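Local structure of proteasome activator protein PA26 (1YAR) at residues T209-R212 / A213-A217; F196-K199 / V200-T204; G54-N58 / S59-R63; G178-S182 / P183-L187. The protein probably docks on the ends of the 20S proteasome as an 11S-type activator and opens its gate to substrates. One frame throughout, in Å; residues are numbered along the deposited sequence. Where two conformers were deposited one is given.

Contact 1 (T209-R212 / A213-A217); sequences TMVR and AVINA
Val-211 and Ile-215, with Met-210 and Ala-213 on a neighbouring face, make a local contact between residues about one turn apart in the C-terminal half of the long helix 183-226. Four successive backbone bonds span it, each from an N-H to the carbonyl four residues back. The straightest joins Asn-216 N to Arg-212 O, 3.1 Å long with 172° at the hydrogen, while Val-214 N meets Met-210 O at 2.9 Å.

Along the same side of the helix, CG1 of Val-211 touches CD1 of Ile-215 at 4.0 Å, the two side chains lying at a slant to each other. Ile-215 sends CG1 back beside its own backbone N (chi1 -66°), which carries CD1 toward the preceding turn and lays it 3.5 Å from Val-211 O. In PA26, as in other 11S activators, the subunit is a bundle of long helices; Val-211 and Val-214 pack on Trp-34 of helix 24-57, and Val-214 also reaches Ile-122 of helix 111-130.

Met-210, modelled in two conformers, is bent in the one described here. Bends at chi2 and chi3 turn its methyl toward the next turn, where CE lies 3.9 Å from Ala-213 CB and 4.1 Å from Val-214 CG2. The polar side chains look to the second subunit: the amide of Asn-216 bonds through OD1 to Arg-19 and through ND2 to Ile-102 O, and Thr-209 OG1 bonds to Glu-92, all three partners belonging to that subunit.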
# COMPACT_ATOMS: atom_id res chain seq x y z
N THR O 209 88.82 58.30 -10.82
CA THR O 209 87.72 57.36 -11.12
C THR O 209 87.47 56.40 -9.95
O THR O 209 86.32 56.22 -9.55
CB THR O 209 88.03 56.57 -12.40
OG1 THR O 209 88.17 57.49 -13.48
CG2 THR O 209 86.84 55.67 -12.78
N MET O 210 88.53 55.79 -9.43
CA MET O 210 88.41 54.87 -8.29
C MET O 210 87.87 55.58 -7.06
O MET O 210 86.89 55.14 -6.47
CB MET O 210 89.74 54.21 -7.96
CG MET O 210 90.00 52.94 -8.75
SD MET O 210 89.11 51.42 -8.28
CE MET O 210 87.61 51.94 -7.43
N VAL O 211 88.49 56.70 -6.71
CA VAL O 211 88.02 57.49 -5.58
C VAL O 211 86.51 57.82 -5.70
O VAL O 211 85.74 57.57 -4.76
CB VAL O 211 88.93 58.75 -5.34
CG1 VAL O 211 88.30 59.68 -4.28
CG2 VAL O 211 90.30 58.29 -4.84
N ARG O 212 86.08 58.30 -6.86
CA ARG O 212 84.66 58.60 -7.08
C ARG O 212 83.78 57.35 -6.93
O ARG O 212 82.70 57.41 -6.32
CB ARG O 212 84.44 59.26 -8.44
CG ARG O 212 85.06 60.65 -8.53
CD ARG O 212 84.75 61.42 -9.81
NE ARG O 212 84.98 62.85 -9.58
CZ ARG O 212 86.00 63.53 -10.08
NH1 ARG O 212 86.89 62.93 -10.89
NH2 ARG O 212 86.13 64.83 -9.79
N ALA O 213 84.24 56.22 -7.47
CA ALA O 213 83.52 54.94 -7.36
C ALA O 213 83.35 54.54 -5.89
O ALA O 213 82.30 54.05 -5.50
CB ALA O 213 84.27 53.82 -8.12
N VAL O 214 84.40 54.74 -5.08
CA VAL O 214 84.35 54.39 -3.64
C VAL O 214 83.42 55.32 -2.82
O VAL O 214 82.66 54.87 -1.97
CB VAL O 214 85.76 54.28 -2.97
CG1 VAL O 214 85.65 53.95 -1.49
CG2 VAL O 214 86.63 53.18 -3.64
N ILE O 215 83.46 56.62 -3.12
CA ILE O 215 82.51 57.56 -2.48
C ILE O 215 81.09 57.07 -2.71
O ILE O 215 80.32 56.93 -1.76
CB ILE O 215 82.68 58.97 -3.05
CG1 ILE O 215 84.06 59.53 -2.68
CG2 ILE O 215 81.53 59.91 -2.56
CD1 ILE O 215 84.52 60.64 -3.62
N ASN O 216 80.77 56.78 -3.97
CA ASN O 216 79.44 56.27 -4.31
C ASN O 216 79.11 54.98 -3.58
O ASN O 216 78.03 54.87 -2.99
CB ASN O 216 79.27 56.12 -5.83
CG ASN O 216 77.88 55.62 -6.23
OD1 ASN O 216 76.88 56.32 -6.06
ND2 ASN O 216 77.84 54.42 -6.84
N ALA O 217 80.02 54.02 -3.61
CA ALA O 217 79.78 52.71 -2.99
C ALA O 217 79.58 52.84 -1.47
O ALA O 217 78.74 52.16 -0.89
CB ALA O 217 80.91 51.79 -3.28

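Contact 2 (F196-K199 / V200-T204)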
# COMPACT_ATOMS: atom_id res chain seq x y z
N PHE O 196 107.22 59.81 -17.49
CA PHE O 196 106.85 59.84 -16.08
C PHE O 196 105.83 60.91 -15.78
O PHE O 196 104.96 60.71 -14.92
CB PHE O 196 108.06 59.86 -15.14
CG PHE O 196 108.58 58.48 -14.86
CD1 PHE O 196 109.45 57.86 -15.76
CD2 PHE O 196 108.14 57.76 -13.76
CE1 PHE O 196 109.90 56.56 -15.55
CE2 PHE O 196 108.60 56.47 -13.51
CZ PHE O 196 109.47 55.85 -14.42
N MET O 197 105.90 62.02 -16.51
CA MET O 197 104.87 63.04 -16.38
C MET O 197 103.56 62.56 -17.00
O MET O 197 102.50 62.77 -16.43
CB MET O 197 105.33 64.38 -16.95
CG MET O 197 106.52 64.97 -16.22
SD MET O 197 106.18 65.39 -14.49
CE MET O 197 106.89 64.02 -13.59
N LEU O 198 103.63 61.91 -18.16
CA LEU O 198 102.43 61.30 -18.77
C LEU O 198 101.76 60.32 -17.80
O LEU O 198 100.55 60.36 -17.62
CB LEU O 198 102.76 60.61 -20.10
CG LEU O 198 101.62 59.80 -20.74
CD1 LEU O 198 100.38 60.67 -20.97
CD2 LEU O 198 102.09 59.18 -22.03
N LYS O 199 102.57 59.46 -17.20
CA LYS O 199 102.08 58.45 -16.25
C LYS O 199 101.40 59.05 -15.02
O LYS O 199 100.38 58.54 -14.56
CB LYS O 199 103.20 57.52 -15.84
CG LYS O 199 103.56 56.58 -16.95
CD LYS O 199 104.65 55.64 -16.56
CE LYS O 199 104.98 54.78 -17.77
NZ LYS O 199 105.69 53.54 -17.39
N VAL O 200 101.96 60.14 -14.50
CA VAL O 200 101.25 60.92 -13.47
C VAL O 200 99.91 61.46 -13.97
O VAL O 200 98.92 61.38 -13.25
CB VAL O 200 102.14 62.04 -12.87
CG1 VAL O 200 101.33 62.89 -11.91
CG2 VAL O 200 103.35 61.43 -12.15
N GLU O 201 99.86 62.00 -15.20
CA GLU O 201 98.58 62.48 -15.76
C GLU O 201 97.53 61.36 -15.86
O GLU O 201 96.37 61.56 -15.51
CB GLU O 201 98.73 63.08 -17.16
CG GLU O 201 99.59 64.34 -17.28
CD GLU O 201 99.72 64.78 -18.73
OE1 GLU O 201 100.84 64.67 -19.30
OE2 GLU O 201 98.70 65.21 -19.33
N LEU O 202 97.96 60.21 -16.36
CA LEU O 202 97.08 59.04 -16.49
C LEU O 202 96.69 58.47 -15.14
O LEU O 202 95.51 58.16 -14.92
CB LEU O 202 97.77 57.96 -17.33
CG LEU O 202 98.22 58.34 -18.74
CD1 LEU O 202 99.06 57.20 -19.30
CD2 LEU O 202 97.05 58.68 -19.67
N ALA O 203 97.67 58.28 -14.25
CA ALA O 203 97.39 57.73 -12.92
C ALA O 203 96.44 58.62 -12.11
O ALA O 203 95.57 58.09 -11.42
CB ALA O 203 98.66 57.48 -12.16
N THR O 204 96.60 59.95 -12.18
CA THR O 204 95.67 60.84 -11.46
C THR O 204 94.23 60.69 -11.95
O THR O 204 93.30 60.66 -11.13
CB THR O 204 96.07 62.34 -11.50
OG1 THR O 204 96.34 62.73 -12.85
CG2 THR O 204 97.38 62.59 -10.72
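Leu-198 and Leu-202, one turn apart on helix 183-226, slant across each other with their branched ends in contact. CD1 of Leu-198 lies 3.9 Å from CG of Leu-202, and CG of Leu-198 is equally near CD1 of Leu-202. The two first torsions bring them together. Leu-198 carries CG opposite its backbone N (chi1 173°), so that a side chain which starts out away from the following turn ends close to it, whereas Leu-202 holds CG beside its own N (chi1 -58°) and leans back over the preceding turn, with CG 3.3 Å from Leu-198 O. Beneath them Leu-202 N donates to that same carbonyl oxygen, Leu-198 O, over 2.9 Å.

Glu-201 folds back alongside the same turn. Its extended chain passes Met-197 O, with CG 3.4 Å from that oxygen, and brings OE1 to 3.8 Å from Leu-198 CA. The contact buries OE1, which has no polar partner in the model, an environment that could raise the pKa of the carboxylate. Ala-203 N closes the last of the four backbone bonds across the segments, 2.7 Å from Lys-199 O, while the extended side chain of Lys-199 forms a cation-pi contact with Tyr-149 of the second subunit.

Val-200 faces inward, onto Ile-45 of helix 24-57 and Leu-77 of helix 71-99, and Leu-198 packs on Gln-81 of the second subunit. Such a helix, with one side in its own helical bundle and another against the next subunit, is typical of the ring-forming 11S activators.

Contact 3 (G54-N58 / S59-R63); sequences GVIRN and STYGR. Unlike the reference sequence in segment 54-58: Val-55 (reference Thr).
Ser-59 N bonds to Ile-56 O, three residues back, as helix 24-57 ends and Asn-58 leaves helical geometry (phi/psi -87°/11°), after which the chain runs extended through Tyr-61. This bond is 2.9 Å long, and its donor stands well above the carbonyl plane instead of on a lone pair.

The Ser-59 side chain adds a second tie to the last turn. OG sits beside its own backbone N (chi1 -69°) and from there donates to Val-55 O at 2.8 Å, giving this carbonyl of the last turn a hydroxyl donor. Val-55 itself differs from the reference sequence.

Tyr-61 bends back toward the helix. Its OH lies 3.8 Å from CG2 of Ile-56, which approaches the ring obliquely, with CE1 at 4.3 Å. Ser-59 CB meets the edge of the same ring, in its plane, 3.8 Å from Tyr-61 CE1. The hydroxyl is held by a hydrogen bond to Asp-193.

Helix 183-226 lies behind the turn: Arg-190 bonds through NH2 to Arg-57 O and more weakly through NE to Ile-56 O and Ser-59 O, and Tyr-61 packs on Leu-189. On another side Arg-57 makes a salt bridge to Asp-82 of the second subunit, while Tyr-61 also touches Arg-158 of helix 150-166.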
# COMPACT_ATOMS: atom_id res chain seq x y z
N GLY O 54 104.51 69.32 -21.08
CA GLY O 54 104.58 70.30 -22.17
C GLY O 54 105.98 70.87 -22.34
O GLY O 54 106.47 71.02 -23.45
N VAL O 55 106.62 71.17 -21.21
CA VAL O 55 107.98 71.70 -21.18
C VAL O 55 109.00 70.69 -21.77
O VAL O 55 109.86 71.07 -22.56
CB VAL O 55 108.38 72.15 -19.74
CG1 VAL O 55 109.83 72.65 -19.70
CG2 VAL O 55 107.45 73.25 -19.26
N ILE O 56 108.88 69.42 -21.38
CA ILE O 56 109.77 68.39 -21.91
C ILE O 56 109.55 68.18 -23.41
O ILE O 56 110.50 68.11 -24.17
CB ILE O 56 109.59 67.06 -21.16
CG1 ILE O 56 109.79 67.27 -19.65
CG2 ILE O 56 110.56 66.01 -21.69
CD1 ILE O 56 109.02 66.30 -18.82
N ARG O 57 108.29 68.06 -23.83
CA ARG O 57 107.93 67.90 -25.24
C ARG O 57 108.62 68.95 -26.13
O ARG O 57 109.05 68.64 -27.23
CB ARG O 57 106.41 67.97 -25.41
CG ARG O 57 105.93 67.92 -26.85
CD ARG O 57 104.41 67.92 -27.01
NE ARG O 57 103.82 66.69 -26.47
CZ ARG O 57 103.65 65.56 -27.16
NH1 ARG O 57 104.02 65.46 -28.43
NH2 ARG O 57 103.11 64.51 -26.56
N ASN O 58 108.72 70.18 -25.61
CA ASN O 58 109.32 71.31 -26.33
C ASN O 58 110.83 71.46 -26.18
O ASN O 58 111.40 72.49 -26.59
CB ASN O 58 108.64 72.62 -25.90
CG ASN O 58 107.35 72.88 -26.66
OD1 ASN O 58 107.07 72.24 -27.69
ND2 ASN O 58 106.55 73.83 -26.17
N SER O 59 111.48 70.44 -25.62
CA SER O 59 112.91 70.49 -25.32
C SER O 59 113.73 69.60 -26.25
O SER O 59 113.27 68.52 -26.65
CB SER O 59 113.17 70.04 -23.87
OG SER O 59 112.68 70.99 -22.94
N THR O 60 114.93 70.06 -26.58
CA THR O 60 115.96 69.21 -27.19
C THR O 60 116.98 68.89 -26.11
O THR O 60 117.41 69.77 -25.37
CB THR O 60 116.62 69.92 -28.39
OG1 THR O 60 115.64 70.21 -29.39
CG2 THR O 60 117.57 68.96 -29.12
N TYR O 61 117.37 67.62 -26.02
CA TYR O 61 118.22 67.16 -24.95
C TYR O 61 119.64 66.93 -25.45
O TYR O 61 119.83 66.50 -26.59
CB TYR O 61 117.67 65.86 -24.37
CG TYR O 61 116.68 66.00 -23.23
CD1 TYR O 61 115.60 66.88 -23.31
CD2 TYR O 61 116.79 65.20 -22.10
CE1 TYR O 61 114.69 66.99 -22.25
CE2 TYR O 61 115.88 65.29 -21.05
CZ TYR O 61 114.84 66.18 -21.13
OH TYR O 61 113.95 66.26 -20.07
N GLY O 62 120.63 67.22 -24.60
CA GLY O 62 122.03 66.88 -24.86
C GLY O 62 122.64 66.30 -23.60
O GLY O 62 121.90 65.99 -22.65
N ARG O 63 123.97 66.17 -23.55
CA ARG O 63 124.64 65.57 -22.38
C ARG O 63 124.35 66.34 -21.09
O ARG O 63 124.30 65.76 -20.01
CB ARG O 63 126.16 65.44 -22.57
CG ARG O 63 127.01 66.38 -21.66
CD ARG O 63 128.49 66.03 -21.55
NE ARG O 63 128.71 64.67 -21.05
CZ ARG O 63 129.90 64.15 -20.78
NH1 ARG O 63 131.01 64.88 -20.96
NH2 ARG O 63 130.00 62.91 -20.33

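Contact 4 (G178-S182 / P183-L187); sequences GGSQS and PSLLL
The hydroxyl of Ser-182 is gripped from two sources: OG accepts from Leu-185 N at 3.1 Å (154° at the hydrogen) and is hydrogen-bonded to Glu-162 OE1 of the second subunit. Ser-182 is the N-cap of helix 183-226, its OG replacing the carbonyl that the N-H of Leu-185 would otherwise find one turn earlier. With OG turned opposite the residue's own backbone N (chi1 165°), the hydroxyl swings over the start of the helix, where it also comes within 3.4 Å of Leu-185 CB. The bond satisfies an N-H that the first turn leaves without a backbone acceptor, and the partial positive charge of the helix start may help to stabilise the carboxylate of Glu-162.

Pro-183 follows in the first turn, a place where its lack of an N-H costs nothing. Just ahead, Ser-180 OG accepts from Ser-182 N at 3.0 Å, an ST turn that fixes the approach of the loop to the cap. The same hydroxyl is bonded to Asp-163 OD1 of the second subunit. Leu-185 lies against this turn: its CD2 methyl is 3.5 Å from Ser-180 OG and equally close to Ser-180 CB, so the aliphatic branch covers the serine from the helix side.

The cap sits where the loop from helix 150-166 enters the C-terminal helix. Ser-180 is joined to Lys-164 by backbone hydrogen bonds, Leu-185 packs on Val-161 and Leu-165 of that helix, and Leu-186 also reaches Leu-165, while Ser-184 OG bonds to Ser-69 and Glu-162 of the second subunit.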
# COMPACT_ATOMS: atom_id res chain seq x y z
N GLY O 178 134.11 56.28 -21.38
CA GLY O 178 133.47 57.47 -22.03
C GLY O 178 131.99 57.25 -22.33
O GLY O 178 131.53 56.11 -22.41
N GLY O 179 131.26 58.35 -22.50
CA GLY O 179 129.80 58.29 -22.62
C GLY O 179 129.33 57.59 -23.89
O GLY O 179 130.00 57.64 -24.92
N SER O 180 128.16 56.93 -23.81
CA SER O 180 127.60 56.25 -24.98
C SER O 180 127.31 57.22 -26.12
O SER O 180 126.82 58.33 -25.89
CB SER O 180 126.33 55.47 -24.60
OG SER O 180 125.59 55.14 -25.76
N GLN O 181 127.61 56.81 -27.35
CA GLN O 181 127.30 57.60 -28.54
C GLN O 181 125.96 57.20 -29.17
O GLN O 181 125.61 57.67 -30.26
CB GLN O 181 128.43 57.53 -29.59
CG GLN O 181 129.82 57.98 -29.10
CD GLN O 181 129.82 59.40 -28.53
OE1 GLN O 181 129.22 60.31 -29.11
NE2 GLN O 181 130.48 59.58 -27.38
N SER O 182 125.20 56.35 -28.48
CA SER O 182 123.87 55.96 -28.97
C SER O 182 122.92 57.16 -29.05
O SER O 182 122.68 57.82 -28.04
CB SER O 182 123.27 54.85 -28.09
OG SER O 182 121.88 54.72 -28.34
N PRO O 183 122.40 57.45 -30.24
CA PRO O 183 121.42 58.52 -30.40
C PRO O 183 120.09 58.22 -29.69
O PRO O 183 119.44 59.14 -29.17
CB PRO O 183 121.21 58.60 -31.92
CG PRO O 183 121.62 57.26 -32.45
CD PRO O 183 122.69 56.77 -31.52
N SER O 184 119.66 56.96 -29.72
CA SER O 184 118.37 56.59 -29.09
C SER O 184 118.46 56.60 -27.57
O SER O 184 117.48 56.85 -26.89
CB SER O 184 117.82 55.26 -29.62
OG SER O 184 117.60 55.31 -31.03
N LEU O 185 119.65 56.35 -27.03
CA LEU O 185 119.84 56.45 -25.58
C LEU O 185 119.63 57.90 -25.07
O LEU O 185 119.02 58.14 -24.02
CB LEU O 185 121.21 55.92 -25.18
CG LEU O 185 121.55 55.94 -23.69
CD1 LEU O 185 120.64 54.96 -22.93
CD2 LEU O 185 123.01 55.60 -23.46
N LEU O 186 120.12 58.88 -25.83
CA LEU O 186 119.90 60.28 -25.51
C LEU O 186 118.42 60.64 -25.57
O LEU O 186 117.89 61.29 -24.68
CB LEU O 186 120.71 61.16 -26.47
CG LEU O 186 120.73 62.66 -26.19
CD1 LEU O 186 121.18 62.98 -24.76
CD2 LEU O 186 121.61 63.37 -27.22
N LEU O 187 117.76 60.21 -26.63
CA LEU O 187 116.32 60.44 -26.75
C LEU O 187 115.54 59.67 -25.67
O LEU O 187 114.48 60.12 -25.23
CB LEU O 187 115.82 60.06 -28.13
CG LEU O 187 116.25 60.99 -29.28
CD1 LEU O 187 115.88 60.40 -30.59
CD2 LEU O 187 115.63 62.40 -29.12

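From the N terminus the order is contact 3, contact 4, contact 2 and contact 1. Each joins adjacent segments, so none closes a long loop and none nests in or crosses another. Contact 3 ends helix 24-57, contact 4 starts helix 183-226, and contacts 2 and 1 follow along that helix, their centres about 19 Å apart. Contacts 1 and 4 lie on opposite sides of the chain's centre. Contact 3 links two of the others: Ile-56 CD1 packs on Met-197 CG of contact 2 at 3.8 Å, and Tyr-61 O lies 3.7 Å from Leu-186 CD2 of contact 4. Helices 24-57 and 183-226 are thereby joined near one end of the bundle.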